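Local coordinates for protein possible adhesin (Caldicellulosiruptor kronotskyensis, PDB 4WA0) that probably attaches cells of this extreme thermophile to cellulose as a tapirin, the part here being its C-terminal beta-helix domain, at residues S6-S14 against L335-Q345; N69-I77 against T93-Y101. All coordinates share one frame; numbering follows the deposited sequence. Where two conformers were deposited one is given.

Contact 1: S6-S14 against L335-Q345; sequences SPLDYAIFS and LKYQMPSPPIQ
The phenol of Y337 reaches across to the 3-10 turn of P7-D9, where its OH donates to L8 O over 2.7 Å. The bond lies in the carbonyl plane, on a lone pair, at a C=O...donor angle of 132°, and L8 O meets the ring at its edge, while D9 O sits over one face. A near-trans chi1 of 173° turns Y337 CG away from its own backbone N and carries the ring alongside the corner, its CD1 3.6 Å from A11 CA.

Packing is tight on the inner side, where this ring and L335 close on the corner. L335 CD2 fills the angle between A11 O, at 3.4 Å, and I12 CG1, at 3.7 Å.

Separately, at the helix end, L8 CD1 rests on Q345 CG, 3.5 Å away, and the partly exposed Q345 side chain is anchored in turn by NE2 donating to P340 O (2.8 Å).

The outer side is looser. A water donates to Y337 OH at 2.7 Å, so the hydroxyl is gripped twice, but reaches D9 OD1 only weakly. M339, an exposed selenomethionine modelled in two conformers, lies beside D9, and its approach is correspondingly uncertain.

Strand 333-337 adjoins strand 24-27, whereas strand 10-14 pairs with strands 30-33 and 313-316. The contact thus joins two faces at a corner of a parallel beta-helix, where the first coil stacks against coils from the chain's C-terminal part.

Contact 2: N69-I77 against T93-Y101; sequences NNIVVRNII and TNIDAKTIY
The flat carboxamide of N69 meets T93 at its edge, not on a face: ND2 donates to T93 OG1 at 3.0 Å, nearly in the amide plane. The two residues sit on neighbouring coils of a parallel beta-helix. N69 OD1 accepts from A43 N and ND2 is shared with N59 O, which together fix the amide's rotation; T93 OG1 also bonds to Q60 NE2. One residue on, the amide planes of N70 and N94 are nearly perpendicular, 89° apart, with N70 OD1 nearest the CB of N94; N94 OD1 accepts from S113 N.

The axes of strands 69-73 and 93-97 run 5° from parallel, 4.8 Å apart at their closest. Backbone bonds alternate between the strands, from N94 N to N69 O (2.9 Å) through V73 N to D96 O (2.9 Å). N69, I71, T93 and I95 face inward onto I58, and V73, beside A97, onto I47 of strand 44-47, while V72 and D96 lie on the outer face.

At the corner the register slips by one residue, a beta bulge, and the bond from K98 N to V73 O is weak. Pairing resumes with T99 N to N75 O. I77 then points inward; with CG1 beside its backbone N (chi1 -64°), CD1 extends across the corner to I95 CG2 and A97 CB, 3.7 Å from each. On the outer face I76 packs beside T99 and under helix 217-224. N75 ND2 bonds to N49 OD1, and T99 OG1 to Q118 NE2. A water bridges the corner, accepting from K98 NZ at 2.8 Å, donating to N75 OD1 at 2.7 Å, and lying 2.7 Å from T99 OG1.

Both contacts are largely buried and use the same two faces of the beta-helix: strands 10-14, 76-79 and 99-102 belong to one, strands 333-337, 69-73 and 93-97 to the other. Contact 2 lies in the middle of the domain, about 8 Å from the chain centre, and joins successive coils by a regular backbone ladder. Contact 1 is about 16 Å from that centre and brings distant parts of the chain together, through side chains of 335-345 packed on the backbone and side chains of 6-14, with a single direct hydrogen bond. Contact 2 is nested within the loop closed by contact 1; their centres are about 21 Å apart, and they do not touch.

Contact 1: S6-S14 against L335-Q345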
ATOM      1  N   SER A   6     -14.788  -5.732  -1.935  1.00 32.36           N
ATOM      2  CA  SER A   6     -14.696  -6.484  -3.174  1.00 26.04           C
ATOM      3  C   SER A   6     -13.368  -6.252  -3.862  1.00 22.24           C
ATOM      4  O   SER A   6     -12.949  -5.102  -3.971  1.00 20.37           O
ATOM      5  CB  SER A   6     -15.789  -5.987  -4.128  1.00 29.67           C
ATOM      6  OG  SER A   6     -15.623  -6.587  -5.412  1.00 25.75           O
ATOM      7  N   PRO A   7     -12.766  -7.318  -4.410  1.00 22.89           N
ATOM      8  CA  PRO A   7     -11.562  -7.145  -5.198  1.00 23.03           C
ATOM      9  C   PRO A   7     -11.742  -6.181  -6.381  1.00 20.92           C
ATOM     10  O   PRO A   7     -10.753  -5.629  -6.938  1.00 20.08           O
ATOM     11  CB  PRO A   7     -11.240  -8.556  -5.670  1.00 25.00           C
ATOM     12  CG  PRO A   7     -11.894  -9.491  -4.704  1.00 26.34           C
ATOM     13  CD  PRO A   7     -13.110  -8.748  -4.197  1.00 26.71           C
ATOM     14  N   LEU A   8     -12.990  -5.950  -6.857  1.00 21.55           N
ATOM     15  CA  LEU A   8     -13.167  -5.009  -7.960  1.00 23.17           C
ATOM     16  C   LEU A   8     -12.913  -3.518  -7.615  1.00 21.89           C
ATOM     17  O   LEU A   8     -12.761  -2.693  -8.524  1.00 26.69           O
ATOM     18  CB  LEU A   8     -14.537  -5.100  -8.594  1.00 28.46           C
ATOM     19  CG  LEU A   8     -15.095  -6.465  -8.943  1.00 31.78           C
ATOM     20  CD1 LEU A   8     -16.450  -6.205  -9.569  1.00 36.31           C
ATOM     21  CD2 LEU A   8     -14.210  -7.281  -9.864  1.00 34.40           C
ATOM     22  N   ASP A   9     -12.828  -3.185  -6.341  1.00 20.94           N
ATOM     23  CA  ASP A   9     -12.573  -1.790  -5.853  1.00 21.16           C
ATOM     24  C   ASP A   9     -11.133  -1.448  -5.792  1.00 21.24           C
ATOM     25  O   ASP A   9     -10.711  -0.317  -5.309  1.00 18.23           O
ATOM     26  CB  ASP A   9     -13.192  -1.674  -4.462  1.00 25.91           C
ATOM     27  CG  ASP A   9     -14.728  -1.862  -4.486  1.00 34.18           C
ATOM     28  OD1 ASP A   9     -15.290  -1.634  -5.581  1.00 36.40           O
ATOM     29  OD2 ASP A   9     -15.329  -2.349  -3.468  1.00 36.87           O
ATOM     30  N   TYR A  10     -10.330  -2.469  -6.153  1.00 16.31           N
ATOM     31  CA  TYR A  10      -8.924  -2.339  -5.952  1.00 17.20           C
ATOM     32  C   TYR A  10      -8.219  -2.040  -7.254  1.00 13.42           C
ATOM     33  O   TYR A  10      -8.505  -2.681  -8.265  1.00 17.01           O
ATOM     34  CB  TYR A  10      -8.335  -3.618  -5.299  1.00 15.16           C
ATOM     35  CG  TYR A  10      -8.668  -3.624  -3.821  1.00 15.80           C
ATOM     36  CD1 TYR A  10      -9.880  -4.106  -3.396  1.00 17.38           C
ATOM     37  CD2 TYR A  10      -7.811  -3.098  -2.874  1.00 14.86           C
ATOM     38  CE1 TYR A  10     -10.228  -4.085  -2.070  1.00 18.59           C
ATOM     39  CE2 TYR A  10      -8.146  -3.088  -1.524  1.00 16.01           C
ATOM     40  CZ  TYR A  10      -9.380  -3.579  -1.150  1.00 17.29           C
ATOM     41  OH  TYR A  10      -9.826  -3.569   0.160  1.00 19.17           O
ATOM     42  N   ALA A  11      -7.302  -1.096  -7.212  1.00 13.13           N
ATOM     43  CA  ALA A  11      -6.403  -0.867  -8.333  1.00 12.69           C
ATOM     44  C   ALA A  11      -5.527  -2.116  -8.528  1.00 12.20           C
ATOM     45  O   ALA A  11      -5.262  -2.594  -9.678  1.00 12.90           O
ATOM     46  CB  ALA A  11      -5.553   0.306  -8.090  1.00 13.15           C
ATOM     47  N   ILE A  12      -5.032  -2.624  -7.390  1.00 11.08           N
ATOM     48  CA  ILE A  12      -4.222  -3.846  -7.376  1.00 11.51           C
ATOM     49  C   ILE A  12      -4.728  -4.702  -6.196  1.00 12.10           C
ATOM     50  O   ILE A  12      -4.678  -4.266  -5.033  1.00 11.48           O
ATOM     51  CB  ILE A  12      -2.726  -3.573  -7.223  1.00 11.51           C
ATOM     52  CG1 ILE A  12      -2.186  -2.667  -8.318  1.00 12.30           C
ATOM     53  CG2 ILE A  12      -1.940  -4.874  -7.223  1.00 12.51           C
ATOM     54  CD1 ILE A  12      -0.806  -2.203  -8.070  1.00 13.06           C
ATOM     55  N   PHE A  13      -5.224  -5.895  -6.508  1.00 11.99           N
ATOM     56  CA  PHE A  13      -5.649  -6.852  -5.492  1.00 11.43           C
ATOM     57  C   PHE A  13      -4.794  -8.116  -5.620  1.00 11.65           C
ATOM     58  O   PHE A  13      -4.725  -8.730  -6.688  1.00 14.43           O
ATOM     59  CB  PHE A  13      -7.122  -7.155  -5.647  1.00 13.04           C
ATOM     60  CG  PHE A  13      -7.624  -8.130  -4.635  1.00 13.75           C
ATOM     61  CD1 PHE A  13      -7.414  -9.515  -4.808  1.00 16.57           C
ATOM     62  CD2 PHE A  13      -8.304  -7.669  -3.517  1.00 15.89           C
ATOM     63  CE1 PHE A  13      -7.841 -10.373  -3.803  1.00 17.51           C
ATOM     64  CE2 PHE A  13      -8.725  -8.532  -2.533  1.00 17.22           C
ATOM     65  CZ  PHE A  13      -8.501  -9.878  -2.695  1.00 18.49           C
ATOM     66  N   SER A  14      -4.135  -8.543  -4.561  1.00 11.69           N
ATOM     67  CA  SER A  14      -3.364  -9.770  -4.573  1.00 12.29           C
ATOM     68  C   SER A  14      -3.824 -10.700  -3.458  1.00 11.77           C
ATOM     69  O   SER A  14      -3.717 -10.374  -2.257  1.00 12.67           O
ATOM     70  CB  SER A  14      -1.893  -9.421  -4.376  1.00 13.92           C
ATOM     71  OG  SER A  14      -1.032 -10.565  -4.445  1.00 14.10           O
ATOM     72  N   LEU A 335      -0.744   3.233 -13.395  1.00 11.03           N
ATOM     73  CA  LEU A 335      -2.068   2.625 -13.284  1.00 11.82           C
ATOM     74  C   LEU A 335      -3.068   3.621 -12.682  1.00 12.90           C
ATOM     75  O   LEU A 335      -2.978   3.989 -11.498  1.00 12.42           O
ATOM     76  CB  LEU A 335      -2.012   1.321 -12.502  1.00 12.73           C
ATOM     77  CG  LEU A 335      -3.326   0.612 -12.114  1.00 12.39           C
ATOM     78  CD1 LEU A 335      -4.133   0.251 -13.371  1.00 13.85           C
ATOM     79  CD2 LEU A 335      -3.023  -0.616 -11.250  1.00 14.09           C
ATOM     80  N   LYS A 336      -4.020   4.040 -13.513  0.54 14.18           N
ATOM     81  CA  LYS A 336      -5.106   4.867 -13.047  0.54 14.82           C
ATOM     82  C   LYS A 336      -6.277   3.937 -12.849  0.54 13.90           C
ATOM     83  O   LYS A 336      -6.824   3.374 -13.804  0.54 14.12           O
ATOM     84  CB  LYS A 336      -5.496   5.918 -14.067  0.54 16.92           C
ATOM     85  CG  LYS A 336      -6.693   6.743 -13.619  0.54 18.89           C
ATOM     86  CD  LYS A 336      -6.296   8.007 -12.925  0.54 23.49           C
ATOM     87  CE  LYS A 336      -7.005   9.232 -13.464  0.54 21.10           C
ATOM     88  NZ  LYS A 336      -8.444   9.302 -13.132  0.54 22.40           N
ATOM     89  N   TYR A 337      -6.691   3.815 -11.614  1.00 13.38           N
ATOM     90  CA  TYR A 337      -7.822   2.932 -11.310  1.00 13.48           C
ATOM     91  C   TYR A 337      -9.116   3.315 -12.020  1.00 15.07           C
ATOM     92  O   TYR A 337      -9.494   4.495 -12.030  1.00 13.73           O
ATOM     93  CB  TYR A 337      -8.081   2.899  -9.810  1.00 12.84           C
ATOM     94  CG  TYR A 337      -9.357   2.138  -9.469  1.00 13.88           C
ATOM     95  CD1 TYR A 337      -9.404   0.766  -9.577  1.00 13.84           C
ATOM     96  CD2 TYR A 337     -10.487   2.786  -9.031  1.00 14.04           C
ATOM     97  CE1 TYR A 337     -10.563   0.078  -9.271  1.00 14.95           C
ATOM     98  CE2 TYR A 337     -11.647   2.094  -8.734  1.00 15.18           C
ATOM     99  CZ  TYR A 337     -11.690   0.706  -8.881  1.00 16.50           C
ATOM    100  OH  TYR A 337     -12.855  -0.028  -8.543  1.00 18.27           O
ATOM    101  N   GLN A 338      -9.831   2.314 -12.557  1.00 15.20           N
ATOM    102  CA  GLN A 338     -11.200   2.532 -13.019  1.00 17.25           C
ATOM    103  C   GLN A 338     -12.000   1.311 -12.669  1.00 15.84           C
ATOM    104  O   GLN A 338     -11.554   0.193 -12.922  1.00 15.90           O
ATOM    105  CB  GLN A 338     -11.241   2.629 -14.534  1.00 20.36           C
ATOM    106  CG  GLN A 338     -10.415   3.740 -15.135  1.00 25.04           C
ATOM    107  CD  GLN A 338     -11.065   5.110 -14.884  1.00 35.80           C
ATOM    108  OE1 GLN A 338     -12.191   5.215 -14.345  1.00 35.55           O
ATOM    109  NE2 GLN A 338     -10.336   6.152 -15.224  1.00 35.72           N
HETATM  110  N   MSE A 339     -13.196   1.518 -12.135  0.55 16.19           N
HETATM  111  CA  MSE A 339     -14.112   0.411 -11.828  0.55 16.55           C
HETATM  112  C   MSE A 339     -14.578  -0.226 -13.111  0.55 16.30           C
HETATM  113  O   MSE A 339     -14.944   0.483 -14.060  0.55 14.55           O
HETATM  114  CB  MSE A 339     -15.342   0.925 -11.064  0.55 17.63           C
HETATM  115  CG  MSE A 339     -16.396  -0.138 -10.808  0.55 20.06           C
HETATM  116 SE   MSE A 339     -15.953  -1.189  -9.195  0.55 25.38          SE
HETATM  117  CE  MSE A 339     -17.807  -1.083  -8.518  0.55 27.36           C
ATOM    118  N   PRO A 340     -14.595  -1.572 -13.165  1.00 16.43           N
ATOM    119  CA  PRO A 340     -15.190  -2.164 -14.384  1.00 18.27           C
ATOM    120  C   PRO A 340     -16.648  -1.817 -14.528  1.00 15.98           C
ATOM    121  O   PRO A 340     -17.335  -1.549 -13.510  1.00 17.82           O
ATOM    122  CB  PRO A 340     -14.990  -3.676 -14.208  1.00 17.76           C
ATOM    123  CG  PRO A 340     -14.283  -3.877 -12.939  1.00 18.90           C
ATOM    124  CD  PRO A 340     -14.167  -2.595 -12.204  1.00 17.94           C
ATOM    125  N   SER A 341     -17.114  -1.823 -15.764  1.00 13.39           N
ATOM    126  CA  SER A 341     -18.526  -1.610 -16.078  1.00 14.76           C
ATOM    127  C   SER A 341     -19.324  -2.794 -15.507  1.00 13.59           C
ATOM    128  O   SER A 341     -18.791  -3.865 -15.261  1.00 12.80           O
ATOM    129  CB  SER A 341     -18.752  -1.549 -17.553  1.00 16.16           C
ATOM    130  OG  SER A 341     -18.390  -2.777 -18.153  1.00 16.08           O
ATOM    131  N   PRO A 342     -20.651  -2.648 -15.427  1.00 14.13           N
ATOM    132  CA  PRO A 342     -21.429  -3.716 -14.808  1.00 15.15           C
ATOM    133  C   PRO A 342     -21.342  -5.096 -15.514  1.00 14.95           C
ATOM    134  O   PRO A 342     -21.168  -6.110 -14.803  1.00 14.28           O
ATOM    135  CB  PRO A 342     -22.832  -3.122 -14.681  1.00 15.82           C
ATOM    136  CG  PRO A 342     -22.582  -1.633 -14.621  1.00 16.78           C
ATOM    137  CD  PRO A 342     -21.384  -1.365 -15.482  1.00 16.42           C
ATOM    138  N   PRO A 343     -21.320  -5.112 -16.855  1.00 16.21           N
ATOM    139  CA  PRO A 343     -21.168  -6.406 -17.486  1.00 16.98           C
ATOM    140  C   PRO A 343     -19.823  -7.028 -17.209  1.00 16.63           C
ATOM    141  O   PRO A 343     -19.740  -8.269 -17.094  1.00 17.88           O
ATOM    142  CB  PRO A 343     -21.316  -6.110 -18.959  1.00 15.96           C
ATOM    143  CG  PRO A 343     -22.148  -4.883 -19.015  1.00 19.14           C
ATOM    144  CD  PRO A 343     -21.726  -4.075 -17.828  1.00 17.66           C
ATOM    145  N   ILE A 344     -18.768  -6.214 -17.153  1.00 16.72           N
ATOM    146  CA  ILE A 344     -17.456  -6.790 -16.878  1.00 14.85           C
ATOM    147  C   ILE A 344     -17.344  -7.224 -15.408  1.00 15.95           C
ATOM    148  O   ILE A 344     -16.817  -8.312 -15.107  1.00 18.58           O
ATOM    149  CB  ILE A 344     -16.337  -5.757 -17.204  1.00 14.56           C
ATOM    150  CG1 ILE A 344     -16.371  -5.390 -18.679  1.00 16.12           C
ATOM    151  CG2 ILE A 344     -15.015  -6.293 -16.726  1.00 16.33           C
ATOM    152  CD1 ILE A 344     -16.129  -6.610 -19.574  1.00 17.85           C
ATOM    153  N   GLN A 345     -17.917  -6.442 -14.487  1.00 15.00           N
ATOM    154  CA  GLN A 345     -18.053  -6.887 -13.085  1.00 16.18           C
ATOM    155  C   GLN A 345     -18.744  -8.221 -12.979  1.00 17.53           C
ATOM    156  O   GLN A 345     -18.298  -9.164 -12.296  1.00 17.70           O
ATOM    157  CB  GLN A 345     -18.885  -5.894 -12.257  1.00 16.42           C
ATOM    158  CG  GLN A 345     -18.350  -4.483 -11.987  1.00 18.82           C
ATOM    159  CD  GLN A 345     -19.376  -3.507 -11.339  1.00 22.49           C
ATOM    160  OE1 GLN A 345     -20.051  -3.840 -10.376  1.00 22.18           O
ATOM    161  NE2 GLN A 345     -19.485  -2.281 -11.881  1.00 24.43           N
TER
HETATM  162  O   HOH W   1     -14.798   1.270  -7.138  1.00 47.22           O

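Contact 2: N69-I77 against T93-Y101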
ATOM      1  N   ASN A  69      10.007   7.370  -2.993  1.00  9.80           N
ATOM      2  CA  ASN A  69       8.661   6.850  -2.776  1.00  9.20           C
ATOM      3  C   ASN A  69       7.854   7.995  -2.266  1.00 10.54           C
ATOM      4  O   ASN A  69       8.281   8.715  -1.322  1.00  9.82           O
ATOM      5  CB  ASN A  69       8.718   5.751  -1.747  1.00  9.73           C
ATOM      6  CG  ASN A  69       9.574   4.591  -2.181  1.00 11.14           C
ATOM      7  OD1 ASN A  69       9.404   4.012  -3.259  1.00 12.36           O
ATOM      8  ND2 ASN A  69      10.573   4.251  -1.331  1.00 12.14           N
ATOM      9  N   ASN A  70       6.665   8.109  -2.799  0.73 10.66           N
ATOM     10  CA  ASN A  70       5.727   9.143  -2.358  0.73 11.84           C
ATOM     11  C   ASN A  70       4.322   8.525  -2.299  0.73 12.45           C
ATOM     12  O   ASN A  70       3.614   8.402  -3.298  0.73 11.33           O
ATOM     13  CB  ASN A  70       5.799  10.260  -3.359  0.73 14.10           C
ATOM     14  CG  ASN A  70       5.056  11.491  -2.923  0.73 16.33           C
ATOM     15  OD1 ASN A  70       4.779  11.646  -1.757  0.73 18.76           O
ATOM     16  ND2 ASN A  70       4.896  12.454  -3.856  0.73 15.97           N
ATOM     17  N   ILE A  71       3.934   8.125  -1.090  1.00 12.11           N
ATOM     18  CA  ILE A  71       2.793   7.244  -0.883  1.00 12.95           C
ATOM     19  C   ILE A  71       1.778   8.068  -0.137  1.00 12.56           C
ATOM     20  O   ILE A  71       2.033   8.452   1.001  1.00 14.07           O
ATOM     21  CB  ILE A  71       3.216   5.960  -0.160  1.00 13.36           C
ATOM     22  CG1 ILE A  71       4.124   5.120  -1.092  1.00 15.38           C
ATOM     23  CG2 ILE A  71       2.012   5.208   0.329  1.00 13.25           C
ATOM     24  CD1 ILE A  71       4.830   4.029  -0.404  1.00 15.85           C
ATOM     25  N   VAL A  72       0.630   8.317  -0.758  1.00 11.32           N
ATOM     26  CA  VAL A  72      -0.422   9.058  -0.113  1.00 11.42           C
ATOM     27  C   VAL A  72      -1.653   8.180  -0.101  1.00 10.93           C
ATOM     28  O   VAL A  72      -2.033   7.628  -1.137  1.00 11.69           O
ATOM     29  CB  VAL A  72      -0.735  10.383  -0.873  1.00 10.87           C
ATOM     30  CG1 VAL A  72      -1.949  11.054  -0.315  1.00 12.13           C
ATOM     31  CG2 VAL A  72       0.502  11.297  -0.947  1.00 12.71           C
ATOM     32  N   VAL A  73      -2.187   8.001   1.114  1.00 11.05           N
ATOM     33  CA  VAL A  73      -3.266   7.081   1.406  1.00 11.45           C
ATOM     34  C   VAL A  73      -4.337   7.880   2.125  1.00 13.26           C
ATOM     35  O   VAL A  73      -4.116   8.403   3.232  1.00 13.83           O
ATOM     36  CB  VAL A  73      -2.782   5.887   2.233  1.00 11.46           C
ATOM     37  CG1 VAL A  73      -3.961   4.957   2.528  1.00 12.50           C
ATOM     38  CG2 VAL A  73      -1.631   5.110   1.527  1.00 11.55           C
ATOM     39  N   ARG A  74      -5.503   7.972   1.496  1.00 12.68           N
ATOM     40  CA  ARG A  74      -6.548   8.871   1.957  1.00 14.75           C
ATOM     41  C   ARG A  74      -7.267   8.352   3.171  1.00 13.94           C
ATOM     42  O   ARG A  74      -7.883   9.152   3.906  1.00 13.39           O
ATOM     43  CB  ARG A  74      -7.561   9.157   0.847  1.00 17.56           C
ATOM     44  CG  ARG A  74      -6.992   9.838  -0.384  1.00 21.61           C
ATOM     45  CD  ARG A  74      -8.120   9.886  -1.411  1.00 25.47           C
ATOM     46  NE  ARG A  74      -7.629  10.319  -2.684  1.00 32.39           N
ATOM     47  CZ  ARG A  74      -7.705   9.648  -3.832  1.00 32.22           C
ATOM     48  NH1 ARG A  74      -8.346   8.509  -3.944  1.00 28.58           N
ATOM     49  NH2 ARG A  74      -7.238  10.248  -4.926  1.00 34.46           N
ATOM     50  N   ASN A  75      -7.279   7.058   3.359  1.00 13.31           N
ATOM     51  CA  ASN A  75      -7.934   6.435   4.454  1.00 13.81           C
ATOM     52  C   ASN A  75      -6.906   5.603   5.251  1.00 14.37           C
ATOM     53  O   ASN A  75      -6.151   6.179   6.008  1.00 14.05           O
ATOM     54  CB  ASN A  75      -9.217   5.686   4.004  1.00 14.63           C
ATOM     55  CG  ASN A  75      -9.981   5.209   5.176  1.00 17.96           C
ATOM     56  OD1 ASN A  75     -10.092   5.953   6.162  1.00 20.63           O
ATOM     57  ND2 ASN A  75     -10.502   4.003   5.131  1.00 17.95           N
ATOM     58  N   ILE A  76      -6.847   4.289   5.058  0.57 12.70           N
ATOM     59  CA  ILE A  76      -6.139   3.405   5.959  0.57 13.53           C
ATOM     60  C   ILE A  76      -4.935   2.693   5.327  0.57 12.73           C
ATOM     61  O   ILE A  76      -5.032   2.200   4.236  0.57 12.04           O
ATOM     62  CB  ILE A  76      -7.107   2.338   6.538  0.57 14.13           C
ATOM     63  CG1 ILE A  76      -8.163   3.011   7.443  0.57 14.96           C
ATOM     64  CG2 ILE A  76      -6.340   1.221   7.238  0.57 14.10           C
ATOM     65  CD1 ILE A  76      -9.374   2.176   7.831  0.57 15.51           C
ATOM     66  N   ILE A  77      -3.809   2.681   6.034  1.00 12.22           N
ATOM     67  CA  ILE A  77      -2.705   1.737   5.812  1.00 11.60           C
ATOM     68  C   ILE A  77      -2.903   0.671   6.933  1.00 12.75           C
ATOM     69  O   ILE A  77      -2.808   1.005   8.139  1.00 13.26           O
ATOM     70  CB  ILE A  77      -1.319   2.419   5.924  1.00 11.17           C
ATOM     71  CG1 ILE A  77      -1.143   3.493   4.818  1.00 11.57           C
ATOM     72  CG2 ILE A  77      -0.198   1.386   5.804  1.00 12.37           C
ATOM     73  CD1 ILE A  77       0.174   4.147   4.763  1.00 11.19           C
ATOM     74  N   THR A  93      11.563   8.196   1.538  1.00  9.82           N
ATOM     75  CA  THR A  93      10.274   7.488   1.600  1.00 10.62           C
ATOM     76  C   THR A  93       9.281   8.365   2.301  1.00 11.88           C
ATOM     77  O   THR A  93       9.338   8.553   3.515  1.00 12.37           O
ATOM     78  CB  THR A  93      10.400   6.129   2.292  1.00 10.33           C
ATOM     79  OG1 THR A  93      11.148   5.275   1.439  1.00 10.39           O
ATOM     80  CG2 THR A  93       9.027   5.430   2.457  1.00 10.48           C
ATOM     81  N   ASN A  94       8.396   8.986   1.543  1.00 10.27           N
ATOM     82  CA  ASN A  94       7.409   9.872   2.132  1.00 10.56           C
ATOM     83  C   ASN A  94       6.043   9.195   2.176  1.00 10.65           C
ATOM     84  O   ASN A  94       5.632   8.607   1.162  1.00 10.60           O
ATOM     85  CB  ASN A  94       7.294  11.088   1.294  1.00 11.93           C
ATOM     86  CG  ASN A  94       8.660  11.754   1.145  1.00 15.18           C
ATOM     87  OD1 ASN A  94       9.272  12.090   2.134  1.00 14.74           O
ATOM     88  ND2 ASN A  94       9.153  11.867  -0.080  1.00 17.38           N
ATOM     89  N   ILE A  95       5.394   9.232   3.314  1.00  9.88           N
ATOM     90  CA  ILE A  95       4.126   8.507   3.508  1.00 11.05           C
ATOM     91  C   ILE A  95       3.206   9.469   4.184  1.00 12.56           C
ATOM     92  O   ILE A  95       3.546   9.955   5.248  1.00 13.62           O
ATOM     93  CB  ILE A  95       4.222   7.245   4.336  1.00 11.44           C
ATOM     94  CG1 ILE A  95       5.298   6.281   3.799  1.00 11.76           C
ATOM     95  CG2 ILE A  95       2.899   6.572   4.379  1.00 12.37           C
ATOM     96  CD1 ILE A  95       5.423   4.986   4.538  1.00 12.72           C
ATOM     97  N   ASP A  96       2.026   9.693   3.634  0.65 12.10           N
ATOM     98  CA  ASP A  96       1.053  10.585   4.241  0.65 13.72           C
ATOM     99  C   ASP A  96      -0.274   9.857   4.246  0.65 12.91           C
ATOM    100  O   ASP A  96      -0.822   9.642   3.132  0.65 12.06           O
ATOM    101  CB  ASP A  96       0.998  11.860   3.401  0.65 16.18           C
ATOM    102  CG  ASP A  96       0.146  12.922   4.010  0.65 20.26           C
ATOM    103  OD1 ASP A  96      -0.969  12.582   4.437  0.65 21.38           O
ATOM    104  OD2 ASP A  96       0.558  14.133   3.978  0.65 22.96           O
ATOM    105  N   ALA A  97      -0.717   9.386   5.434  1.00 13.04           N
ATOM    106  CA  ALA A  97      -1.917   8.579   5.627  1.00 12.15           C
ATOM    107  C   ALA A  97      -2.824   9.155   6.670  1.00 12.96           C
ATOM    108  O   ALA A  97      -2.362   9.697   7.655  1.00 12.39           O
ATOM    109  CB  ALA A  97      -1.613   7.118   5.987  1.00 13.55           C
ATOM    110  N   LYS A  98      -4.137   8.993   6.508  1.00 11.83           N
ATOM    111  CA  LYS A  98      -5.031   9.395   7.571  1.00 14.07           C
ATOM    112  C   LYS A  98      -4.850   8.434   8.757  1.00 14.04           C
ATOM    113  O   LYS A  98      -4.690   8.879   9.877  1.00 17.73           O
ATOM    114  CB  LYS A  98      -6.498   9.407   7.091  1.00 15.81           C
ATOM    115  CG  LYS A  98      -7.511   9.805   8.133  1.00 22.40           C
ATOM    116  CD  LYS A  98      -8.864   9.949   7.455  1.00 27.23           C
ATOM    117  CE  LYS A  98      -9.987   9.910   8.460  1.00 39.04           C
ATOM    118  NZ  LYS A  98     -10.099   8.605   9.173  1.00 47.49           N
ATOM    119  N   THR A  99      -4.923   7.141   8.527  1.00 14.30           N
ATOM    120  CA  THR A  99      -4.974   6.164   9.668  1.00 13.97           C
ATOM    121  C   THR A  99      -3.935   5.118   9.324  1.00 14.30           C
ATOM    122  O   THR A  99      -3.875   4.700   8.192  1.00 14.84           O
ATOM    123  CB  THR A  99      -6.302   5.507   9.819  1.00 15.98           C
ATOM    124  OG1 THR A  99      -7.345   6.475  10.103  1.00 19.04           O
ATOM    125  CG2 THR A  99      -6.292   4.410  10.907  1.00 17.22           C
ATOM    126  N   ILE A 100      -3.022   4.807  10.239  1.00 12.61           N
ATOM    127  CA  ILE A 100      -2.102   3.660  10.022  1.00 12.51           C
ATOM    128  C   ILE A 100      -2.235   2.721  11.216  1.00 13.80           C
ATOM    129  O   ILE A 100      -2.246   3.199  12.368  1.00 13.57           O
ATOM    130  CB  ILE A 100      -0.644   4.104   9.764  1.00 13.50           C
ATOM    131  CG1 ILE A 100       0.288   2.900   9.540  1.00 15.05           C
ATOM    132  CG2 ILE A 100      -0.053   5.028  10.867  1.00 14.49           C
ATOM    133  CD1 ILE A 100       1.576   3.211   8.876  1.00 16.07           C
ATOM    134  N   TYR A 101      -2.356   1.413  10.956  1.00 13.36           N
ATOM    135  CA  TYR A 101      -2.319   0.428  11.982  1.00 12.92           C
ATOM    136  C   TYR A 101      -1.214  -0.543  11.646  1.00 12.04           C
ATOM    137  O   TYR A 101      -1.165  -1.011  10.503  1.00 12.08           O
ATOM    138  CB  TYR A 101      -3.653  -0.325  11.999  1.00 14.54           C
ATOM    139  CG  TYR A 101      -3.601  -1.600  12.782  1.00 14.20           C
ATOM    140  CD1 TYR A 101      -3.516  -1.549  14.222  1.00 16.39           C
ATOM    141  CD2 TYR A 101      -3.466  -2.846  12.174  1.00 15.85           C
ATOM    142  CE1 TYR A 101      -3.368  -2.721  14.952  1.00 17.71           C
ATOM    143  CE2 TYR A 101      -3.375  -4.027  12.929  1.00 17.33           C
ATOM    144  CZ  TYR A 101      -3.302  -3.961  14.297  1.00 18.65           C
ATOM    145  OH  TYR A 101      -3.191  -5.142  15.031  1.00 23.07           O
TER
HETATM  146  O   HOH W   2      -3.386  11.268   3.432  1.00 18.92           O
HETATM  147  O   HOH W   3      -9.646   5.859   8.870  1.00 29.02           O